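Local coordinates for protein N-acetylglucosamine 2-epimerase (Xylella fastidiosa, PDB 3GT5) that probably epimerises N-acylglucosamine-type sugars at carbon 2 or isomerises related sugars, at residues A[18-22]-A[374-380]; A[33-37]-A[57-61]. All blocks are in the same frame, centred on the assembly; numbering follows the deposited sequence.

Interaction 1: A[18-22]-A[374-380]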
ATOM      1  N   THR A  18       8.889  12.618   8.507  1.00 18.17           N
ATOM      2  CA  THR A  18       7.751  11.744   8.838  1.00 18.34           C
ATOM      3  C   THR A  18       8.119  10.740   9.940  1.00 17.98           C
ATOM      4  O   THR A  18       7.371  10.489  10.859  1.00 18.55           O
ATOM      5  CB  THR A  18       7.260  11.059   7.575  1.00 17.46           C
ATOM      6  OG1 THR A  18       6.904  12.054   6.606  1.00 19.55           O
ATOM      7  CG2 THR A  18       6.087  10.121   7.881  1.00 18.43           C
ATOM      8  N   MET A  19       9.325  10.192   9.892  1.00 19.12           N
ATOM      9  CA  MET A  19       9.797   9.333  10.981  1.00 18.51           C
ATOM     10  C   MET A  19       9.825  10.069  12.325  1.00 19.93           C
ATOM     11  O   MET A  19       9.483   9.481  13.333  1.00 20.42           O
ATOM     12  CB  MET A  19      11.149   8.707  10.689  1.00 18.21           C
ATOM     13  CG  MET A  19      11.156   7.689   9.541  1.00 18.19           C
ATOM     14  SD  MET A  19      10.142   6.183   9.860  1.00 13.87           S
ATOM     15  CE  MET A  19      11.024   5.454  11.248  1.00 22.82           C
ATOM     16  N   ALA A  20      10.164  11.355  12.307  1.00 19.72           N
ATOM     17  CA  ALA A  20      10.175  12.153  13.527  1.00 20.10           C
ATOM     18  C   ALA A  20       8.772  12.334  14.107  1.00 20.02           C
ATOM     19  O   ALA A  20       8.641  12.458  15.316  1.00 20.59           O
ATOM     20  CB  ALA A  20      10.900  13.521  13.295  1.00 19.27           C
ATOM     21  N   PHE A  21       7.720  12.299  13.286  1.00 19.60           N
ATOM     22  CA  PHE A  21       6.345  12.328  13.801  1.00 19.97           C
ATOM     23  C   PHE A  21       6.030  11.064  14.624  1.00 19.71           C
ATOM     24  O   PHE A  21       5.470  11.116  15.740  1.00 20.36           O
ATOM     25  CB  PHE A  21       5.312  12.453  12.642  1.00 19.78           C
ATOM     26  CG  PHE A  21       3.906  12.357  13.091  1.00 20.13           C
ATOM     27  CD1 PHE A  21       3.281  13.451  13.647  1.00 23.43           C
ATOM     28  CD2 PHE A  21       3.208  11.171  13.040  1.00 18.88           C
ATOM     29  CE1 PHE A  21       2.000  13.374  14.074  1.00 22.64           C
ATOM     30  CE2 PHE A  21       1.906  11.098  13.493  1.00 19.61           C
ATOM     31  CZ  PHE A  21       1.306  12.199  13.999  1.00 22.20           C
ATOM     32  N   TYR A  22       6.364   9.895  14.074  1.00 19.60           N
ATOM     33  CA  TYR A  22       5.939   8.620  14.667  1.00 19.57           C
ATOM     34  C   TYR A  22       6.908   8.123  15.750  1.00 20.12           C
ATOM     35  O   TYR A  22       6.507   7.463  16.667  1.00 21.84           O
ATOM     36  CB  TYR A  22       5.874   7.538  13.584  1.00 19.90           C
ATOM     37  CG  TYR A  22       4.700   7.678  12.676  1.00 18.09           C
ATOM     38  CD1 TYR A  22       4.860   8.182  11.382  1.00 18.47           C
ATOM     39  CD2 TYR A  22       3.403   7.346  13.112  1.00 18.85           C
ATOM     40  CE1 TYR A  22       3.770   8.375  10.534  1.00 17.22           C
ATOM     41  CE2 TYR A  22       2.290   7.487  12.224  1.00 15.96           C
ATOM     42  CZ  TYR A  22       2.488   8.003  10.969  1.00 17.37           C
ATOM     43  OH  TYR A  22       1.433   8.148  10.102  1.00 19.55           O
ATOM     44  N   LYS A 374      -3.277   3.641   8.715  1.00 20.41           N
ATOM     45  CA  LYS A 374      -2.330   4.653   8.175  1.00 19.15           C
ATOM     46  C   LYS A 374      -1.099   4.768   9.036  1.00 18.62           C
ATOM     47  O   LYS A 374      -1.203   5.044  10.225  1.00 18.55           O
ATOM     48  CB  LYS A 374      -2.992   6.023   8.051  1.00 18.92           C
ATOM     49  CG  LYS A 374      -2.050   7.151   7.729  1.00 18.37           C
ATOM     50  CD  LYS A 374      -2.796   8.384   7.174  1.00 19.11           C
ATOM     51  CE  LYS A 374      -1.915   9.532   6.802  1.00 15.86           C
ATOM     52  NZ  LYS A 374      -1.084  10.060   7.932  1.00 17.95           N
ATOM     53  N   THR A 375       0.062   4.554   8.428  1.00 17.05           N
ATOM     54  CA  THR A 375       1.330   4.705   9.098  1.00 18.03           C
ATOM     55  C   THR A 375       2.247   5.563   8.280  1.00 16.93           C
ATOM     56  O   THR A 375       3.415   5.698   8.616  1.00 16.95           O
ATOM     57  CB  THR A 375       2.027   3.343   9.389  1.00 17.28           C
ATOM     58  OG1 THR A 375       2.545   2.828   8.160  1.00 19.79           O
ATOM     59  CG2 THR A 375       1.058   2.395  10.010  1.00 19.52           C
ATOM     60  N   ASP A 376       1.730   6.189   7.221  1.00 16.95           N
ATOM     61  CA  ASP A 376       2.564   6.817   6.180  1.00 16.62           C
ATOM     62  C   ASP A 376       3.551   5.849   5.480  1.00 17.50           C
ATOM     63  O   ASP A 376       4.566   6.257   4.906  1.00 19.13           O
ATOM     64  CB  ASP A 376       3.267   8.084   6.737  1.00 17.90           C
ATOM     65  CG  ASP A 376       2.300   9.262   6.849  1.00 17.39           C
ATOM     66  OD1 ASP A 376       2.286  10.108   5.930  1.00 20.65           O
ATOM     67  OD2 ASP A 376       1.542   9.307   7.822  1.00 18.07           O
ATOM     68  N   TYR A 377       3.249   4.561   5.551  1.00 16.69           N
ATOM     69  CA  TYR A 377       3.828   3.558   4.650  1.00 15.83           C
ATOM     70  C   TYR A 377       3.687   4.000   3.196  1.00 14.89           C
ATOM     71  O   TYR A 377       4.644   3.912   2.427  1.00 14.57           O
ATOM     72  CB  TYR A 377       3.216   2.140   4.931  1.00 15.56           C
ATOM     73  CG  TYR A 377       2.851   1.348   3.668  1.00 17.31           C
ATOM     74  CD1 TYR A 377       3.758   0.471   3.059  1.00 19.92           C
ATOM     75  CD2 TYR A 377       1.625   1.492   3.108  1.00 18.50           C
ATOM     76  CE1 TYR A 377       3.398  -0.269   1.913  1.00 19.61           C
ATOM     77  CE2 TYR A 377       1.245   0.793   1.990  1.00 20.59           C
ATOM     78  CZ  TYR A 377       2.120  -0.067   1.380  1.00 20.56           C
ATOM     79  OH  TYR A 377       1.650  -0.707   0.256  1.00 25.35           O
ATOM     80  N   HIS A 378       2.536   4.552   2.793  1.00 14.92           N
ATOM     81  CA  HIS A 378       2.384   4.959   1.416  1.00 16.18           C
ATOM     82  C   HIS A 378       3.265   6.157   1.064  1.00 16.16           C
ATOM     83  O   HIS A 378       3.789   6.207  -0.063  1.00 16.23           O
ATOM     84  CB  HIS A 378       0.951   5.382   1.065  1.00 16.30           C
ATOM     85  CG  HIS A 378      -0.009   4.266   0.880  1.00 18.22           C
ATOM     86  ND1 HIS A 378      -0.055   3.504  -0.264  1.00 20.77           N
ATOM     87  CD2 HIS A 378      -1.009   3.816   1.676  1.00 19.26           C
ATOM     88  CE1 HIS A 378      -1.054   2.642  -0.175  1.00 18.54           C
ATOM     89  NE2 HIS A 378      -1.643   2.804   0.996  1.00 18.17           N
ATOM     90  N   THR A 379       3.415   7.134   1.976  1.00 15.60           N
ATOM     91  CA  THR A 379       4.137   8.344   1.612  1.00 16.51           C
ATOM     92  C   THR A 379       5.658   8.151   1.694  1.00 17.03           C
ATOM     93  O   THR A 379       6.405   8.510   0.782  1.00 17.36           O
ATOM     94  CB  THR A 379       3.653   9.528   2.457  1.00 17.17           C
ATOM     95  OG1 THR A 379       3.937   9.273   3.842  1.00 17.66           O
ATOM     96  CG2 THR A 379       2.171   9.661   2.267  1.00 17.23           C
ATOM     97  N   MET A 380       6.117   7.594   2.798  1.00 17.27           N
ATOM     98  CA  MET A 380       7.528   7.209   2.919  1.00 17.19           C
ATOM     99  C   MET A 380       7.927   6.151   1.908  1.00 17.06           C
ATOM    100  O   MET A 380       9.002   6.245   1.305  1.00 17.73           O
ATOM    101  CB  MET A 380       7.855   6.731   4.334  1.00 17.16           C
ATOM    102  CG  MET A 380       7.901   7.858   5.427  1.00 18.42           C
ATOM    103  SD  MET A 380       8.462   7.340   7.113  1.00 11.10           S
ATOM    104  CE  MET A 380       6.990   6.370   7.593  1.00 18.92           C
TER
HETATM  105  O   HOH W   1       6.335  10.840   4.321  1.00 23.29           O
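The C-terminal end of helix 8-22 packs against the turn that leads into helix 377-387. Tyr22, in the m rotamer, sends its ring across the gap, and its OH donates a hydrogen bond to Asp376 OD2 at 2.6 Å. OD2 of Asp376 lies at the edge of the Tyr22 ring, near its plane. Lys374 is extended, with chi1 to chi3 t; only chi4 turns m and brings NZ into a salt bridge with Asp376 OD2 at 2.7 Å. Asp376 OD1 accepts from Thr379 OG1 at 2.8 Å, one turn into the helix. Asp376 holds the N-cap position but makes no capping bond; its side chain is turned to these partners instead. A water joins Thr18 OG1 (2.6 Å) to Thr379 OG1 (2.9 Å). Beside the polar group, Met19, Met380 and the Thr18 methyl make an apolar patch. Met380, with chi2 t and chi3 m, brings its SD to 3.4 Å from Met19 SD and 3.7 Å from Thr18 CG2. Ser370 also bonds to Tyr22 OH and Lys374 NZ. The buried Asp376 charge is balanced by Lys374 and shared with the hydroxyls of Tyr22 and Thr379 and with Trp354 N, which ties the two ends of the chain together.

Interaction 2: A[33-37]-A[57-61]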
ATOM      1  N   PHE A  33       2.730  -1.373  18.396  1.00 21.97           N
ATOM      2  CA  PHE A  33       2.640   0.063  18.213  1.00 21.19           C
ATOM      3  C   PHE A  33       1.226   0.539  18.481  1.00 21.25           C
ATOM      4  O   PHE A  33       0.254  -0.214  18.287  1.00 20.05           O
ATOM      5  CB  PHE A  33       3.036   0.430  16.773  1.00 20.55           C
ATOM      6  CG  PHE A  33       4.363  -0.102  16.353  1.00 19.47           C
ATOM      7  CD1 PHE A  33       5.554   0.538  16.711  1.00 22.53           C
ATOM      8  CD2 PHE A  33       4.450  -1.274  15.638  1.00 20.16           C
ATOM      9  CE1 PHE A  33       6.815   0.017  16.275  1.00 20.88           C
ATOM     10  CE2 PHE A  33       5.681  -1.803  15.263  1.00 19.96           C
ATOM     11  CZ  PHE A  33       6.860  -1.144  15.580  1.00 20.97           C
ATOM     12  N   PHE A  34       1.103   1.798  18.899  1.00 21.25           N
ATOM     13  CA  PHE A  34      -0.194   2.466  18.944  1.00 21.31           C
ATOM     14  C   PHE A  34      -0.583   2.773  17.482  1.00 19.71           C
ATOM     15  O   PHE A  34       0.282   3.075  16.634  1.00 19.66           O
ATOM     16  CB  PHE A  34      -0.138   3.753  19.753  1.00 21.38           C
ATOM     17  CG  PHE A  34       0.327   3.550  21.158  1.00 23.46           C
ATOM     18  CD1 PHE A  34      -0.506   2.910  22.098  1.00 21.38           C
ATOM     19  CD2 PHE A  34       1.591   3.974  21.554  1.00 26.86           C
ATOM     20  CE1 PHE A  34      -0.073   2.703  23.418  1.00 24.83           C
ATOM     21  CE2 PHE A  34       2.021   3.754  22.877  1.00 24.56           C
ATOM     22  CZ  PHE A  34       1.177   3.125  23.797  1.00 25.92           C
ATOM     23  N   HIS A  35      -1.872   2.707  17.188  1.00 19.78           N
ATOM     24  CA  HIS A  35      -2.357   2.803  15.802  1.00 19.03           C
ATOM     25  C   HIS A  35      -3.256   4.011  15.475  1.00 20.13           C
ATOM     26  O   HIS A  35      -3.682   4.155  14.337  1.00 19.56           O
ATOM     27  CB  HIS A  35      -3.079   1.504  15.422  1.00 19.71           C
ATOM     28  CG  HIS A  35      -2.184   0.308  15.414  1.00 19.38           C
ATOM     29  ND1 HIS A  35      -2.659  -0.975  15.270  1.00 18.95           N
ATOM     30  CD2 HIS A  35      -0.840   0.200  15.530  1.00 18.07           C
ATOM     31  CE1 HIS A  35      -1.646  -1.822  15.281  1.00 18.00           C
ATOM     32  NE2 HIS A  35      -0.525  -1.135  15.411  1.00 18.25           N
ATOM     33  N   TYR A  36      -3.540   4.880  16.455  1.00 20.21           N
ATOM     34  CA  TYR A  36      -4.441   6.009  16.238  1.00 20.49           C
ATOM     35  C   TYR A  36      -3.800   7.304  16.751  1.00 21.00           C
ATOM     36  O   TYR A  36      -3.584   7.458  17.972  1.00 22.83           O
ATOM     37  CB  TYR A  36      -5.768   5.754  16.957  1.00 21.23           C
ATOM     38  CG  TYR A  36      -6.628   4.629  16.381  1.00 19.46           C
ATOM     39  CD1 TYR A  36      -7.673   4.892  15.495  1.00 23.41           C
ATOM     40  CD2 TYR A  36      -6.414   3.320  16.751  1.00 23.57           C
ATOM     41  CE1 TYR A  36      -8.467   3.879  14.994  1.00 23.46           C
ATOM     42  CE2 TYR A  36      -7.192   2.294  16.251  1.00 23.73           C
ATOM     43  CZ  TYR A  36      -8.230   2.590  15.382  1.00 24.94           C
ATOM     44  OH  TYR A  36      -9.009   1.570  14.916  1.00 27.93           O
ATOM     45  N   PHE A  37      -3.449   8.195  15.822  1.00 20.38           N
ATOM     46  CA  PHE A  37      -2.734   9.429  16.136  1.00 20.36           C
ATOM     47  C   PHE A  37      -3.457  10.667  15.639  1.00 20.86           C
ATOM     48  O   PHE A  37      -3.927  10.747  14.476  1.00 18.02           O
ATOM     49  CB  PHE A  37      -1.346   9.479  15.497  1.00 20.78           C
ATOM     50  CG  PHE A  37      -0.464   8.286  15.807  1.00 20.50           C
ATOM     51  CD1 PHE A  37       0.577   8.401  16.705  1.00 22.96           C
ATOM     52  CD2 PHE A  37      -0.641   7.062  15.159  1.00 20.37           C
ATOM     53  CE1 PHE A  37       1.383   7.324  16.987  1.00 23.28           C
ATOM     54  CE2 PHE A  37       0.185   5.984  15.444  1.00 20.62           C
ATOM     55  CZ  PHE A  37       1.177   6.108  16.359  1.00 22.36           C
ATOM     56  N   PHE A  57       3.854  -0.635  10.108  1.00 17.65           N
ATOM     57  CA  PHE A  57       4.908  -0.022  10.944  1.00 17.55           C
ATOM     58  C   PHE A  57       6.227  -0.808  10.886  1.00 18.43           C
ATOM     59  O   PHE A  57       7.287  -0.228  10.993  1.00 19.39           O
ATOM     60  CB  PHE A  57       4.497   0.088  12.394  1.00 16.78           C
ATOM     61  CG  PHE A  57       3.801   1.372  12.752  1.00 18.70           C
ATOM     62  CD1 PHE A  57       4.463   2.592  12.666  1.00 18.49           C
ATOM     63  CD2 PHE A  57       2.509   1.346  13.253  1.00 20.39           C
ATOM     64  CE1 PHE A  57       3.812   3.778  13.025  1.00 20.79           C
ATOM     65  CE2 PHE A  57       1.854   2.535  13.622  1.00 19.03           C
ATOM     66  CZ  PHE A  57       2.523   3.742  13.504  1.00 19.62           C
ATOM     67  N   VAL A  58       6.171  -2.129  10.720  1.00 18.08           N
ATOM     68  CA  VAL A  58       7.406  -2.898  10.473  1.00 18.43           C
ATOM     69  C   VAL A  58       8.078  -2.443   9.178  1.00 18.31           C
ATOM     70  O   VAL A  58       9.285  -2.241   9.138  1.00 18.78           O
ATOM     71  CB  VAL A  58       7.105  -4.394  10.399  1.00 17.80           C
ATOM     72  CG1 VAL A  58       8.306  -5.228   9.858  1.00 19.67           C
ATOM     73  CG2 VAL A  58       6.683  -4.906  11.738  1.00 18.28           C
ATOM     74  N   PHE A  59       7.308  -2.249   8.107  1.00 18.37           N
ATOM     75  CA  PHE A  59       7.844  -1.678   6.864  1.00 18.74           C
ATOM     76  C   PHE A  59       8.507  -0.299   7.115  1.00 18.46           C
ATOM     77  O   PHE A  59       9.631  -0.085   6.661  1.00 19.10           O
ATOM     78  CB  PHE A  59       6.731  -1.604   5.776  1.00 18.77           C
ATOM     79  CG  PHE A  59       7.101  -0.849   4.551  1.00 17.01           C
ATOM     80  CD1 PHE A  59       7.497  -1.527   3.413  1.00 19.05           C
ATOM     81  CD2 PHE A  59       6.995   0.544   4.507  1.00 18.70           C
ATOM     82  CE1 PHE A  59       7.806  -0.841   2.243  1.00 19.41           C
ATOM     83  CE2 PHE A  59       7.328   1.257   3.322  1.00 20.82           C
ATOM     84  CZ  PHE A  59       7.724   0.545   2.195  1.00 20.95           C
ATOM     85  N   ASN A  60       7.792   0.622   7.781  1.00 17.88           N
ATOM     86  CA  ASN A  60       8.244   2.003   8.065  1.00 18.21           C
ATOM     87  C   ASN A  60       9.664   1.901   8.625  1.00 18.16           C
ATOM     88  O   ASN A  60      10.598   2.556   8.169  1.00 17.71           O
ATOM     89  CB  ASN A  60       7.442   2.662   9.201  1.00 19.89           C
ATOM     90  CG  ASN A  60       6.093   3.253   8.805  1.00 21.84           C
ATOM     91  OD1 ASN A  60       5.566   3.022   7.708  1.00 24.28           O
ATOM     92  ND2 ASN A  60       5.531   4.088   9.738  1.00 21.78           N
ATOM     93  N   TYR A  61       9.799   1.090   9.649  1.00 17.00           N
ATOM     94  CA  TYR A  61      11.063   1.099  10.389  1.00 17.25           C
ATOM     95  C   TYR A  61      12.142   0.330   9.651  1.00 17.29           C
ATOM     96  O   TYR A  61      13.327   0.733   9.692  1.00 17.68           O
ATOM     97  CB  TYR A  61      10.843   0.528  11.769  1.00 15.87           C
ATOM     98  CG  TYR A  61      10.309   1.502  12.820  1.00 18.61           C
ATOM     99  CD1 TYR A  61      11.147   2.452  13.374  1.00 18.05           C
ATOM    100  CD2 TYR A  61       9.007   1.415  13.296  1.00 18.77           C
ATOM    101  CE1 TYR A  61      10.707   3.333  14.314  1.00 18.61           C
ATOM    102  CE2 TYR A  61       8.542   2.266  14.277  1.00 18.33           C
ATOM    103  CZ  TYR A  61       9.415   3.244  14.773  1.00 21.99           C
ATOM    104  OH  TYR A  61       9.029   4.094  15.791  1.00 25.09           O
TER
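This is a buried aromatic contact between an N-terminal loop, running into the short strand 36-37, and the middle of helix 51-68, a helix of what is, as in this family, an (alpha/alpha)6 barrel. No hydrogen bond crosses it; it is held by rings and apolar contacts. Phe33 and Phe57 carry most of the buried area, and both point their CA-to-CB bonds toward the other segment. Their rings form an offset stack with centroids 4.9 Å apart and planes at 30°. Phe57 CB also sits over the face of the Phe33 ring, 3.8 Å from its centroid, as a CH-pi contact. One helical turn on, Tyr61 extends the cluster. Its ring is nearly parallel to that of Phe33 but slid aside, so overlap is slight; Tyr61 CE2 lies 3.5 Å from Phe33 CE1. Phe37 CE2 and His35 CD2 meet the edge of the Phe57 ring, at 3.8 Å from CZ and 4.0 Å from CE2 respectively. Phe34 O lies 3.4 Å from Phe57 CE2 and has no polar partner in the model. The polar ends of two side chains are satisfied nearby: His35 ND1 bonds to His50 N and Tyr61 OH to His23 ND1. Tyr22 of helix 8-22 meets the rings of Phe37 and Phe57. Val58 and Tyr61 touch helix 71-88, Val58 also reaches helix 112-127, and strand 36-37 pairs antiparallel with strand 43-45.

The two interactions lie side by side, with centres about 8 Å apart, on the same side of the chain's centre. Interaction 2 is nested inside the long chain loop that interaction 1 closes. Helix 8-22 comes first, then strand 36-37 and helix 51-68; helix 377-387 comes last. The contacts touch directly: Thr375 O is probably hydrogen-bonded to Asn60 ND2 at 2.9 Å, and Tyr377 CD1 packs on Phe59 CD2 at 3.5 Å. Helix 51-68 touches the C-terminal segment here and, through Tyr61, also meets Met19 of helix 8-22. Interaction 1 joins the first and last helices, and interaction 2 sets segment 33-37 on helix 51-68, consistent with closure of the (alpha/alpha)6 barrel known for this family.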